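Glucose import ATP-binding protein GlcV (Sulfolobus solfataricus, PDB 1OXX) powers glucose uptake as the ATP-hydrolysing subunit of an archaeal ABC transporter. Local coordinates at residues A52-P57 with I84-Q89; I26-G31 with G191-V196. The protein carries 1 engineered substitution. All blocks are in the same frame, centred on the assembly; numbering follows the deposited sequence.

Interaction 1 (A52-P57 with I84-Q89); sequences AGLDVP and IGMVFQ
The sulfur of Met86 rests against two methyls at once: SD lies 4.0 Å from Ala52 CB and 4.1 Å from Leu54 CD1. The facing residues Ile84, Met86 and Phe88 alternate along strand 84-88, the edge of the mixed sheet. Met86 CB sits over the middle of one ring face of Phe88, 3.9 Å from its plane. The ring meets the other segment near its plane, edge on: CE2 is 4.1 Å from Leu54 CD1, and CZ is 4.4 Å from Ala52 CB. The Leu54 side chain runs antiparallel to that of Phe88, passing the ring at its CE2 edge. At the start of the strand, chi2 of 176° extends Ile84, and CD1 ends 3.7 Å from Ala52 O. Ala52 closes helix 41-52, which begins within the P-loop, the probable ATP-binding loop; Gly53, with positive phi, ends that helix in a Schellman motif and brings Leu54 round to the strand. Leu163 of the neighbouring strand 161-165 also touches Ala52 and Ile84. Just beyond Phe88 comes Gln89, the probable ATP-binding glutamine of the Q-loop. The contact between the helix end and the edge strand is apolar, apart from Ala52 O against the Ile84 methyl, and rests on the fit of methyls, sulfur and ring edge rather than on directional polar bonds.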
# COMPACT_ATOMS: atom_id res chain seq x y z
N ALA A 52 -5.55 -8.59 14.17
CA ALA A 52 -6.97 -8.95 14.32
C ALA A 52 -7.20 -9.94 15.44
O ALA A 52 -8.26 -9.97 16.05
CB ALA A 52 -7.52 -9.50 13.03
N GLY A 53 -6.20 -10.77 15.73
CA GLY A 53 -6.35 -11.80 16.74
C GLY A 53 -6.70 -13.14 16.12
O GLY A 53 -7.04 -14.09 16.83
N LEU A 54 -6.61 -13.23 14.80
CA LEU A 54 -6.85 -14.49 14.08
C LEU A 54 -5.60 -15.37 14.10
O LEU A 54 -5.64 -16.56 13.77
CB LEU A 54 -7.30 -14.20 12.64
CG LEU A 54 -8.64 -13.47 12.54
CD1 LEU A 54 -8.89 -12.98 11.14
CD2 LEU A 54 -9.77 -14.39 13.01
N ASP A 55 -4.49 -14.75 14.47
CA ASP A 55 -3.23 -15.45 14.66
C ASP A 55 -2.51 -14.74 15.80
O ASP A 55 -2.99 -13.72 16.31
CB ASP A 55 -2.40 -15.45 13.38
CG ASP A 55 -1.35 -16.55 13.36
OD1 ASP A 55 -1.12 -17.22 14.40
OD2 ASP A 55 -0.70 -16.82 12.33
N VAL A 56 -1.38 -15.30 16.23
CA VAL A 56 -0.61 -14.74 17.33
C VAL A 56 0.87 -14.67 17.00
O VAL A 56 1.36 -15.44 16.17
CB VAL A 56 -0.77 -15.57 18.61
CG1 VAL A 56 -2.22 -15.52 19.09
CG2 VAL A 56 -0.34 -17.00 18.38
N PRO A 57 1.59 -13.76 17.64
CA PRO A 57 3.05 -13.72 17.48
C PRO A 57 3.64 -15.03 17.99
O PRO A 57 3.15 -15.60 18.97
CB PRO A 57 3.49 -12.58 18.40
CG PRO A 57 2.25 -11.77 18.65
CD PRO A 57 1.11 -12.71 18.55
N ILE A 84 -12.65 -4.46 16.94
CA ILE A 84 -12.13 -4.39 15.59
C ILE A 84 -13.22 -4.60 14.55
O ILE A 84 -14.18 -5.35 14.78
CB ILE A 84 -11.06 -5.45 15.37
CG1 ILE A 84 -9.90 -5.21 16.33
CG2 ILE A 84 -10.53 -5.40 13.95
CD1 ILE A 84 -8.83 -6.28 16.25
N GLY A 85 -13.09 -3.88 13.45
CA GLY A 85 -13.90 -4.09 12.27
C GLY A 85 -12.95 -4.51 11.16
O GLY A 85 -11.91 -3.88 10.98
N MET A 86 -13.30 -5.57 10.44
CA MET A 86 -12.43 -6.12 9.41
C MET A 86 -13.06 -6.03 8.02
O MET A 86 -14.20 -6.47 7.84
CB MET A 86 -12.13 -7.59 9.71
CG MET A 86 -11.27 -7.81 10.94
SD MET A 86 -11.15 -9.54 11.44
CE MET A 86 -12.78 -9.79 12.11
N VAL A 87 -12.32 -5.50 7.06
CA VAL A 87 -12.71 -5.49 5.65
C VAL A 87 -11.56 -6.18 4.97
O VAL A 87 -10.53 -5.56 4.71
CB VAL A 87 -12.84 -4.10 5.08
CG1 VAL A 87 -13.19 -4.18 3.61
CG2 VAL A 87 -13.89 -3.31 5.85
N PHE A 88 -11.73 -7.47 4.71
CA PHE A 88 -10.66 -8.30 4.18
C PHE A 88 -11.14 -8.88 2.87
O PHE A 88 -12.23 -9.44 2.81
CB PHE A 88 -10.34 -9.46 5.12
CG PHE A 88 -9.67 -9.08 6.42
CD1 PHE A 88 -9.22 -7.80 6.68
CD2 PHE A 88 -9.47 -10.05 7.39
CE1 PHE A 88 -8.60 -7.50 7.86
CE2 PHE A 88 -8.85 -9.75 8.58
CZ PHE A 88 -8.41 -8.48 8.81
N GLN A 89 -10.31 -8.81 1.85
CA GLN A 89 -10.68 -9.35 0.55
C GLN A 89 -11.12 -10.81 0.70
O GLN A 89 -12.04 -11.26 0.01
CB GLN A 89 -9.52 -9.22 -0.44
CG GLN A 89 -9.89 -9.72 -1.84
CD GLN A 89 -8.85 -9.40 -2.89
OE1 GLN A 89 -9.18 -8.90 -3.97
NE2 GLN A 89 -7.58 -9.68 -2.59

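Interaction 2 (I26-G31 with G191-V196)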
# COMPACT_ATOMS: atom_id res chain seq x y z
N ILE A 26 6.39 -1.35 16.14
CA ILE A 26 5.64 -0.18 15.71
C ILE A 26 4.74 0.26 16.84
O ILE A 26 4.15 -0.58 17.52
CB ILE A 26 4.69 -0.50 14.53
CG1 ILE A 26 5.33 -1.39 13.49
CG2 ILE A 26 4.20 0.80 13.90
CD1 ILE A 26 4.33 -1.89 12.45
N ASN A 27 4.67 1.57 17.06
CA ASN A 27 3.72 2.17 17.99
C ASN A 27 2.75 2.99 17.17
O ASN A 27 3.11 4.06 16.64
CB ASN A 27 4.41 3.07 19.03
CG ASN A 27 5.47 2.35 19.84
OD1 ASN A 27 5.32 1.18 20.20
ND2 ASN A 27 6.54 3.08 20.18
N ILE A 28 1.53 2.49 16.99
CA ILE A 28 0.48 3.17 16.21
C ILE A 28 -0.38 3.96 17.17
O ILE A 28 -0.90 3.41 18.14
CB ILE A 28 -0.37 2.13 15.44
CG1 ILE A 28 0.53 1.35 14.48
CG2 ILE A 28 -1.48 2.81 14.67
CD1 ILE A 28 -0.18 0.20 13.78
N GLU A 29 -0.53 5.25 16.90
CA GLU A 29 -1.25 6.13 17.81
C GLU A 29 -2.75 6.07 17.62
O GLU A 29 -3.27 5.64 16.60
CB GLU A 29 -0.75 7.56 17.63
CG GLU A 29 0.72 7.74 18.01
CD GLU A 29 1.02 7.36 19.46
OE1 GLU A 29 0.15 7.56 20.33
OE2 GLU A 29 2.13 6.85 19.73
N ASN A 30 -3.45 6.49 18.67
CA ASN A 30 -4.89 6.56 18.66
C ASN A 30 -5.38 7.41 17.50
O ASN A 30 -4.99 8.58 17.37
CB ASN A 30 -5.35 7.15 20.01
CG ASN A 30 -6.85 7.27 20.14
OD1 ASN A 30 -7.42 6.86 21.15
ND2 ASN A 30 -7.49 7.85 19.14
N GLY A 31 -6.22 6.83 16.66
CA GLY A 31 -6.82 7.53 15.55
C GLY A 31 -5.93 7.68 14.33
O GLY A 31 -6.30 8.34 13.35
N GLY A 191 -13.27 8.47 13.84
CA GLY A 191 -12.02 8.68 14.54
C GLY A 191 -11.30 7.40 14.91
O GLY A 191 -10.41 7.41 15.75
N VAL A 192 -11.68 6.30 14.27
CA VAL A 192 -11.06 5.01 14.57
C VAL A 192 -9.60 4.99 14.12
O VAL A 192 -9.22 5.62 13.15
CB VAL A 192 -11.76 3.83 13.84
CG1 VAL A 192 -13.16 3.59 14.40
CG2 VAL A 192 -11.82 4.07 12.36
N THR A 193 -8.78 4.23 14.83
CA THR A 193 -7.46 3.91 14.35
C THR A 193 -7.70 3.05 13.11
O THR A 193 -8.65 2.26 13.04
CB THR A 193 -6.71 3.14 15.42
OG1 THR A 193 -6.60 3.96 16.60
CG2 THR A 193 -5.26 2.82 14.99
N LEU A 194 -6.82 3.18 12.12
CA LEU A 194 -7.02 2.46 10.88
C LEU A 194 -5.70 1.86 10.44
O LEU A 194 -4.67 2.54 10.45
CB LEU A 194 -7.54 3.41 9.81
CG LEU A 194 -7.79 2.77 8.45
CD1 LEU A 194 -8.80 3.55 7.65
CD2 LEU A 194 -6.48 2.64 7.70
N LEU A 195 -5.72 0.59 10.02
CA LEU A 195 -4.54 -0.07 9.51
C LEU A 195 -4.94 -0.67 8.16
O LEU A 195 -5.90 -1.45 8.08
CB LEU A 195 -4.04 -1.17 10.43
CG LEU A 195 -2.87 -2.03 9.93
CD1 LEU A 195 -1.60 -1.23 9.76
CD2 LEU A 195 -2.62 -3.22 10.87
N VAL A 196 -4.19 -0.32 7.13
CA VAL A 196 -4.46 -0.85 5.79
C VAL A 196 -3.20 -1.50 5.28
O VAL A 196 -2.11 -0.94 5.39
CB VAL A 196 -4.94 0.25 4.83
CG1 VAL A 196 -3.92 1.36 4.74
CG2 VAL A 196 -5.21 -0.33 3.42
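Thr193 receives the backbone N-H of Gly31 where the turn between strands 18-28 and 33-37 leads from the N-terminal antiparallel sheet into the P-loop ATPase core of the ABC fold. The bond from Gly31 N to Thr193 OG1 is 2.9 Å long and nearly straight, 164° at the hydrogen. Chi1 of -61° sets OG1 beside the backbone N of Thr193 and CG2 anti to it. This methyl then packs 3.8 Å from Ile28 CG2, the two side chains meeting at a slant. The hydroxyl is also bonded to Val2 O, so the same threonine holds both the turn and the N-terminal segment. An alanine at Thr193 would probably leave Gly31 N and Val2 O without this shared partner and open a gap beside Ile28 CG2. Packing is slacker deeper in, where Ile28 CD1 only reaches 4.5 Å from Leu195 CD1; Phe34 of strand 33-37 touches both residues. On the outer side the turn is open to solvent at Asn30, while the carboxylate of Glu29, whose CB points away from strand 193-198, forms a salt bridge with Arg3. Gly31 and Gly191 both have positive phi, which favours glycine, and their backbones come close without side chains between them. Gly31 CA makes a C-H...O contact with Gly191 O at 3.6 Å, with an angle of 127° at the hydrogen.

From the N terminus, the chain runs through the N-terminal antiparallel sheet to 26-31, the first half of interaction 2, then through strand 33-37 and helix 41-52 to 52-57. Interaction 1 closes there on 84-89, looping out 26 residues that include strands 61-64 and 67-71 of that sheet. Only after a further hundred residues does 191-196 complete interaction 2. The smaller loop is thus nested within the larger. Interaction 1 ties the C-terminal end of helix 41-52 to edge strand 84-88 of the mixed sheet; interaction 2 ties the turn after strand 18-28 to the start of strand 193-198, with strand 161-165 between the two strands. Their centres are 14 Å apart.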